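Local coordinates for glycosyl transferase family 8 (Streptococcus pneumoniae, PDB 5GVV), which transfers galactose from UDP-galactose to the terminal glucose of the GlcNAc-Glc glycan already built on the serine-rich repeat protein PsrP, at the interface of chains A and B. Coordinates in Å, arbitrary orientation; residue numbers count along the deposited sequence, not the author numbering. Chains: chain A/B, Glycosyl transferase family 8.

Contact 1: the interface of chains A and B. Residues chain A 14, 44, 46-47, 50; chain B 244, 248, 252.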
ATOM      1  N   TYR A  14       5.562   3.145  -7.509  1.00 15.54           N
ATOM      2  CA  TYR A  14       5.168   2.092  -6.577  1.00 13.79           C
ATOM      3  C   TYR A  14       4.858   2.657  -5.192  1.00 14.61           C
ATOM      4  O   TYR A  14       4.010   2.133  -4.476  1.00 10.69           O
ATOM      5  CB  TYR A  14       6.309   1.073  -6.478  1.00 14.16           C
ATOM      6  CG  TYR A  14       5.994  -0.229  -5.764  1.00 11.64           C
ATOM      7  CD1 TYR A  14       4.694  -0.703  -5.639  1.00 13.42           C
ATOM      8  CD2 TYR A  14       7.020  -0.997  -5.228  1.00 15.32           C
ATOM      9  CE1 TYR A  14       4.430  -1.911  -4.981  1.00 12.05           C
ATOM     10  CE2 TYR A  14       6.768  -2.188  -4.575  1.00 13.10           C
ATOM     11  CZ  TYR A  14       5.477  -2.641  -4.454  1.00 13.10           C
ATOM     12  OH  TYR A  14       5.256  -3.837  -3.804  1.00 13.22           O
ATOM     13  N   PRO A  44       5.736  -3.561  -9.382  1.00 12.39           N
ATOM     14  CA  PRO A  44       5.954  -5.005  -9.538  1.00 12.10           C
ATOM     15  C   PRO A  44       4.976  -5.669 -10.501  1.00 11.44           C
ATOM     16  O   PRO A  44       3.791  -5.328 -10.510  1.00  8.45           O
ATOM     17  CB  PRO A  44       5.736  -5.537  -8.122  1.00 12.05           C
ATOM     18  CG  PRO A  44       6.167  -4.410  -7.244  1.00 11.36           C
ATOM     19  CD  PRO A  44       5.678  -3.172  -7.958  1.00 13.07           C
ATOM     20  N   GLU A  46       3.673  -8.592 -10.517  1.00  8.97           N
ATOM     21  CA  GLU A  46       2.633  -9.376  -9.853  1.00  9.32           C
ATOM     22  C   GLU A  46       1.370  -8.559  -9.627  1.00 11.40           C
ATOM     23  O   GLU A  46       0.252  -9.077  -9.722  1.00 12.53           O
ATOM     24  CB  GLU A  46       3.131  -9.910  -8.503  1.00 12.00           C
ATOM     25  CG  GLU A  46       4.173 -11.026  -8.602  1.00 10.99           C
ATOM     26  CD  GLU A  46       5.588 -10.509  -8.731  1.00 11.30           C
ATOM     27  OE1 GLU A  46       5.777  -9.284  -8.875  1.00 11.92           O
ATOM     28  OE2 GLU A  46       6.524 -11.334  -8.683  1.00 14.59           O
ATOM     29  N   TRP A  47       1.549  -7.283  -9.307  1.00 10.00           N
ATOM     30  CA  TRP A  47       0.415  -6.388  -9.114  1.00 12.12           C
ATOM     31  C   TRP A  47      -0.344  -6.240 -10.426  1.00 11.07           C
ATOM     32  O   TRP A  47      -1.566  -6.386 -10.460  1.00  9.91           O
ATOM     33  CB  TRP A  47       0.885  -5.024  -8.598  1.00  8.97           C
ATOM     34  CG  TRP A  47      -0.250  -4.068  -8.296  1.00 10.99           C
ATOM     35  CD1 TRP A  47      -0.949  -3.956  -7.124  1.00 14.27           C
ATOM     36  CD2 TRP A  47      -0.808  -3.098  -9.186  1.00 11.72           C
ATOM     37  NE1 TRP A  47      -1.910  -2.972  -7.235  1.00 11.16           N
ATOM     38  CE2 TRP A  47      -1.843  -2.433  -8.496  1.00 12.09           C
ATOM     39  CE3 TRP A  47      -0.532  -2.728 -10.505  1.00 13.30           C
ATOM     40  CZ2 TRP A  47      -2.603  -1.416  -9.081  1.00 13.57           C
ATOM     41  CZ3 TRP A  47      -1.286  -1.716 -11.085  1.00 14.64           C
ATOM     42  CH2 TRP A  47      -2.308  -1.072 -10.372  1.00 12.86           C
ATOM     43  N   GLN A  50      -2.557  -9.476 -11.588  1.00 13.42           N
ATOM     44  CA  GLN A  50      -3.840  -9.675 -10.919  1.00 12.74           C
ATOM     45  C   GLN A  50      -4.882  -8.632 -11.309  1.00 13.51           C
ATOM     46  O   GLN A  50      -6.034  -8.968 -11.609  1.00 13.81           O
ATOM     47  CB  GLN A  50      -3.660  -9.668  -9.399  1.00 16.06           C
ATOM     48  CG  GLN A  50      -4.949  -9.988  -8.647  1.00 18.65           C
ATOM     49  CD  GLN A  50      -5.455 -11.390  -8.940  1.00 22.12           C
ATOM     50  OE1 GLN A  50      -4.883 -12.372  -8.473  1.00 24.07           O
ATOM     51  NE2 GLN A  50      -6.524 -11.489  -9.723  1.00 19.53           N
TER
ATOM     52  N   ARG B 244       8.844 -15.955  -3.610  1.00 16.83           N
ATOM     53  CA  ARG B 244       8.351 -14.600  -3.826  1.00 15.46           C
ATOM     54  C   ARG B 244       6.849 -14.614  -4.102  1.00 16.01           C
ATOM     55  O   ARG B 244       6.108 -13.751  -3.615  1.00 16.06           O
ATOM     56  CB  ARG B 244       9.097 -13.949  -4.989  1.00 17.40           C
ATOM     57  CG  ARG B 244       8.532 -12.600  -5.410  1.00 16.97           C
ATOM     58  CD  ARG B 244       9.217 -12.087  -6.661  1.00 15.28           C
ATOM     59  NE  ARG B 244       8.545 -10.907  -7.209  1.00 15.55           N
ATOM     60  CZ  ARG B 244       8.934  -9.653  -6.997  1.00 12.97           C
ATOM     61  NH1 ARG B 244       9.994  -9.395  -6.239  1.00 13.16           N
ATOM     62  NH2 ARG B 244       8.258  -8.650  -7.546  1.00 14.72           N
ATOM     63  N   TRP B 248       2.869 -12.480  -2.666  1.00 11.16           N
ATOM     64  CA  TRP B 248       1.939 -11.776  -3.534  1.00 10.89           C
ATOM     65  C   TRP B 248       0.564 -12.411  -3.519  1.00 11.69           C
ATOM     66  O   TRP B 248      -0.444 -11.716  -3.662  1.00 11.41           O
ATOM     67  CB  TRP B 248       2.486 -11.691  -4.960  1.00  9.82           C
ATOM     68  CG  TRP B 248       3.551 -10.669  -5.049  1.00  9.49           C
ATOM     69  CD1 TRP B 248       4.901 -10.882  -5.035  1.00 10.50           C
ATOM     70  CD2 TRP B 248       3.367  -9.251  -5.106  1.00  9.59           C
ATOM     71  NE1 TRP B 248       5.568  -9.680  -5.106  1.00 10.90           N
ATOM     72  CE2 TRP B 248       4.645  -8.662  -5.150  1.00  9.81           C
ATOM     73  CE3 TRP B 248       2.236  -8.419  -5.139  1.00  9.38           C
ATOM     74  CZ2 TRP B 248       4.831  -7.281  -5.220  1.00 11.56           C
ATOM     75  CZ3 TRP B 248       2.420  -7.047  -5.212  1.00  8.45           C
ATOM     76  CH2 TRP B 248       3.707  -6.490  -5.255  1.00 11.78           C
ATOM     77  N   LEU B 252      -2.487  -9.818  -2.490  1.00 12.85           N
ATOM     78  CA  LEU B 252      -3.549  -9.556  -3.458  1.00 14.33           C
ATOM     79  C   LEU B 252      -4.861 -10.261  -3.114  1.00 15.49           C
ATOM     80  O   LEU B 252      -5.868 -10.104  -3.814  1.00 16.25           O
ATOM     81  CB  LEU B 252      -3.083  -9.940  -4.862  1.00 16.93           C
ATOM     82  CG  LEU B 252      -1.894  -9.134  -5.382  1.00 13.56           C
ATOM     83  CD1 LEU B 252      -1.264  -9.808  -6.585  1.00 12.07           C
ATOM     84  CD2 LEU B 252      -2.327  -7.723  -5.730  1.00 16.58           C
TER
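Helix 45-57 of the family 8 glycosyltransferase fold in chain A packs against helix 244-251 of chain B, where A:Glu46 lies over the indole of B:Trp248 and bonds through its carboxylate to B:Arg244. The methylenes of A:Glu46 run over one face of the indole: CB sits 3.6 Å from the centroid of the five-membered ring of B:Trp248, a CH-pi contact that extends to the six-membered ring. A bend at chi2 (86°) then turns the carboxylate parallel to the indole, the two planes stacked, and presents both oxygens to B:Arg244. That arginine, extended from CG to NE, grips side-on with two nitrogens. Its NE forms a salt bridge of 2.5 Å to A:Glu46 OE2, an almost straight bond that meets the oxygen from above the carboxylate plane. NH2 of B:Arg244 hydrogen-bonds OE1 of A:Glu46 at 2.9 Å, on the syn side but tilted out of the carboxylate plane. Both oxygens stay close to the guanidinium plane, but that plane is turned 39° from the carboxylate, so the pair is twisted. NE1 of B:Trp248 lies 3.5 Å above the guanidinium plane of B:Arg244, offset toward the rim, and probably helps to limit its rotation.

CB of A:Pro44 touches CZ2 of B:Trp248 at 3.5 Å, on the side of the indole plane that A:Glu46 covers. The A:Tyr14 side chain points toward the tryptophan, its phenol oxygen OH 3.4 Å from CH2 of B:Trp248, just beyond the ring's rim. A:Pro44 also braces A:Tyr14 within its own chain, with CD over the centre of the phenol ring. A:Tyr14 lies within the 11-16 UDP-binding segment, so the partner chain's tryptophan touches the edge of that segment. One turn further along helix 45-57, CB of A:Gln50 lies 3.7 Å from methyl CD1 of B:Leu252, which follows helix 244-251 and also abuts the backbone carbonyl of A:Glu46.

Contact 2: the interface of chains A and B. Residues chain A 203-204, 207, 215, 240, 242; chain B 334-335, 338.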
ATOM      1  N   ASP A 203      -9.618  23.160  -0.021  1.00 15.65           N
ATOM      2  CA  ASP A 203     -10.252  23.620   1.220  1.00 18.04           C
ATOM      3  C   ASP A 203      -9.318  24.423   2.127  1.00 18.20           C
ATOM      4  O   ASP A 203      -9.682  25.504   2.598  1.00 18.89           O
ATOM      5  CB  ASP A 203     -10.831  22.434   1.999  1.00 17.79           C
ATOM      6  CG  ASP A 203     -12.172  21.973   1.451  1.00 18.30           C
ATOM      7  OD1 ASP A 203     -12.615  22.520   0.415  1.00 16.41           O
ATOM      8  OD2 ASP A 203     -12.776  21.054   2.051  1.00 15.92           O
ATOM      9  N   TYR A 204      -8.119  23.894   2.365  1.00 20.55           N
ATOM     10  CA  TYR A 204      -7.138  24.590   3.191  1.00 21.42           C
ATOM     11  C   TYR A 204      -6.756  25.918   2.555  1.00 19.41           C
ATOM     12  O   TYR A 204      -6.665  26.931   3.244  1.00 22.12           O
ATOM     13  CB  TYR A 204      -5.879  23.744   3.428  1.00 18.98           C
ATOM     14  CG  TYR A 204      -4.915  24.408   4.390  1.00 25.84           C
ATOM     15  CD1 TYR A 204      -5.031  24.215   5.763  1.00 23.44           C
ATOM     16  CD2 TYR A 204      -3.911  25.256   3.930  1.00 23.39           C
ATOM     17  CE1 TYR A 204      -4.169  24.833   6.650  1.00 23.16           C
ATOM     18  CE2 TYR A 204      -3.042  25.880   4.811  1.00 22.94           C
ATOM     19  CZ  TYR A 204      -3.174  25.661   6.167  1.00 27.11           C
ATOM     20  OH  TYR A 204      -2.319  26.283   7.047  1.00 28.36           O
ATOM     21  N   ALA A 207      -9.831  28.325   2.821  1.00 14.74           N
ATOM     22  CA  ALA A 207      -9.936  28.837   4.184  1.00 18.70           C
ATOM     23  C   ALA A 207      -8.798  29.815   4.495  1.00 20.16           C
ATOM     24  O   ALA A 207      -8.970  30.762   5.268  1.00 23.61           O
ATOM     25  CB  ALA A 207      -9.950  27.688   5.181  1.00 17.41           C
ATOM     26  N   PHE A 215     -17.194  27.045   0.217  1.00 16.96           N
ATOM     27  CA  PHE A 215     -17.784  26.102   1.161  1.00 17.22           C
ATOM     28  C   PHE A 215     -19.305  26.036   1.072  1.00 19.25           C
ATOM     29  O   PHE A 215     -19.937  25.221   1.750  1.00 21.32           O
ATOM     30  CB  PHE A 215     -17.339  26.431   2.591  1.00 16.41           C
ATOM     31  CG  PHE A 215     -15.856  26.313   2.796  1.00 18.08           C
ATOM     32  CD1 PHE A 215     -15.281  25.080   3.071  1.00 17.74           C
ATOM     33  CD2 PHE A 215     -15.032  27.429   2.693  1.00 16.76           C
ATOM     34  CE1 PHE A 215     -13.911  24.959   3.246  1.00 17.57           C
ATOM     35  CE2 PHE A 215     -13.659  27.316   2.867  1.00 17.07           C
ATOM     36  CZ  PHE A 215     -13.098  26.080   3.142  1.00 16.68           C
ATOM     37  N   VAL A 240      -7.443  18.094   7.074  1.00 13.64           N
ATOM     38  CA  VAL A 240      -8.407  19.092   7.525  1.00 14.15           C
ATOM     39  C   VAL A 240      -9.485  19.387   6.483  1.00 18.29           C
ATOM     40  O   VAL A 240     -10.521  19.969   6.801  1.00 16.99           O
ATOM     41  CB  VAL A 240      -7.708  20.399   7.943  1.00 16.08           C
ATOM     42  CG1 VAL A 240      -6.837  20.167   9.168  1.00 16.13           C
ATOM     43  CG2 VAL A 240      -6.878  20.955   6.788  1.00 18.40           C
ATOM     44  N   ARG A 242     -12.483  18.598   3.599  1.00 13.81           N
ATOM     45  CA  ARG A 242     -13.713  17.812   3.649  1.00 15.50           C
ATOM     46  C   ARG A 242     -13.646  16.581   2.756  1.00 14.11           C
ATOM     47  O   ARG A 242     -12.805  16.508   1.851  1.00 14.36           O
ATOM     48  CB  ARG A 242     -14.909  18.670   3.230  1.00 14.95           C
ATOM     49  CG  ARG A 242     -15.296  19.754   4.223  1.00 14.94           C
ATOM     50  CD  ARG A 242     -16.225  20.775   3.570  1.00 15.48           C
ATOM     51  NE  ARG A 242     -15.593  21.411   2.418  1.00 16.15           N
ATOM     52  CZ  ARG A 242     -16.248  22.098   1.486  1.00 18.47           C
ATOM     53  NH1 ARG A 242     -17.563  22.240   1.569  1.00 16.20           N
ATOM     54  NH2 ARG A 242     -15.593  22.641   0.468  1.00 15.08           N
TER
HETATM   55  N   MSE B 334     -12.561  28.790   8.904  1.00 15.58           N
HETATM   56  CA  MSE B 334     -13.553  28.332   7.962  1.00 18.77           C
HETATM   57  C   MSE B 334     -13.788  26.860   7.958  1.00 16.32           C
HETATM   58  O   MSE B 334     -14.883  26.425   7.748  1.00 20.15           O
HETATM   59  CB  MSE B 334     -13.199  28.806   6.541  1.00 30.00           C
HETATM   60  CG  MSE B 334     -13.610  30.237   6.502  1.00 30.00           C
HETATM   61 SE   MSE B 334     -13.537  30.850   4.600  1.00 30.00          SE
HETATM   62  CE  MSE B 334     -13.647  32.796   4.930  1.00 30.00           C
ATOM     63  N   LEU B 335     -12.739  26.081   8.208  1.00 17.84           N
ATOM     64  CA  LEU B 335     -12.849  24.630   8.262  1.00 15.24           C
ATOM     65  C   LEU B 335     -13.619  24.230   9.517  1.00 18.22           C
ATOM     66  O   LEU B 335     -14.542  23.407   9.461  1.00 16.78           O
ATOM     67  CB  LEU B 335     -11.459  23.990   8.244  1.00 15.14           C
ATOM     68  CG  LEU B 335     -10.682  24.310   6.965  1.00 18.67           C
ATOM     69  CD1 LEU B 335      -9.299  23.688   6.973  1.00 17.15           C
ATOM     70  CD2 LEU B 335     -11.467  23.842   5.760  1.00 17.07           C
ATOM     71  N   GLN B 338     -17.452  24.641   9.199  1.00 17.90           N
ATOM     72  CA  GLN B 338     -18.201  23.556   8.567  1.00 21.97           C
ATOM     73  C   GLN B 338     -18.423  22.390   9.533  1.00 18.29           C
ATOM     74  O   GLN B 338     -19.480  21.752   9.517  1.00 21.82           O
ATOM     75  CB  GLN B 338     -17.495  23.075   7.294  1.00 20.73           C
ATOM     76  CG  GLN B 338     -17.261  24.181   6.264  1.00 20.01           C
ATOM     77  CD  GLN B 338     -18.546  24.879   5.865  1.00 26.47           C
ATOM     78  OE1 GLN B 338     -19.548  24.227   5.557  1.00 25.62           O
ATOM     79  NE2 GLN B 338     -18.532  26.214   5.875  1.00 23.68           N
TER
HETATM   80  O   HOH W   1     -10.643  30.439   7.561  1.00 18.79           O
HETATM   81  O   HOH W   2     -19.272  21.915   3.910  1.00 25.20           O
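With chi1 at -62° and chi2 at 179°, B:Leu335 swings CG away from its carbonyl carbon and spreads its two methyls between A:Val240 and A:Phe215. This leucine projects from helix 333-342 of chain B into a largely apolar patch of chain A. Its CD1 meets CG2 of A:Val240 at 3.7 Å, the side chains crossing at about a right angle, while CD2 lies 3.7 Å from CE1 of A:Phe215, at the ring's rim. Methyl CB of A:Ala207, on helix 203-208, fits against CG of the leucine and touches CB of B:Met334. This residue is a selenomethionine; its SE adjoins CE2 of A:Phe215 at 3.9 Å.

One helical turn on, B:Gln338 bends at chi2 (-56°) and lays its amide nearly parallel to the phenyl plane, but displaced toward the stem, so that NE2 approaches CB of A:Phe215 at 3.5 Å. Behind the phenylalanine, its CD1 sits over the centre of the A:Arg242 guanidinium. A same-chain salt bridge holds that group in place: NE and NH2 of A:Arg242 each bond one carboxylate oxygen of A:Asp203, and OD2 also accepts the backbone N of A:Arg242. Water mediates polar links across the patch. Water 1 joins the carbonyl O of A:Ala207 to B:Met334 N, and water 2 lies 2.9 Å from both A:Arg242 NH1 and B:Gln338 OE1.

Contact 1 and contact 2 lie about 37 Å apart, measured between the centres of their C-alpha atoms, and share no residue. They do draw on neighbouring sequence: A:Val240 and A:Arg242 in contact 2 stand just before helix 244-251, the element that chain B contributes to contact 1. Because the interface is two-fold symmetric, each contact recurs with the chains exchanged. The chains thus meet at these two separated patches and their twins, which would help to set how the two subunits are oriented. The dimer may be the biological form or may reflect crystal packing.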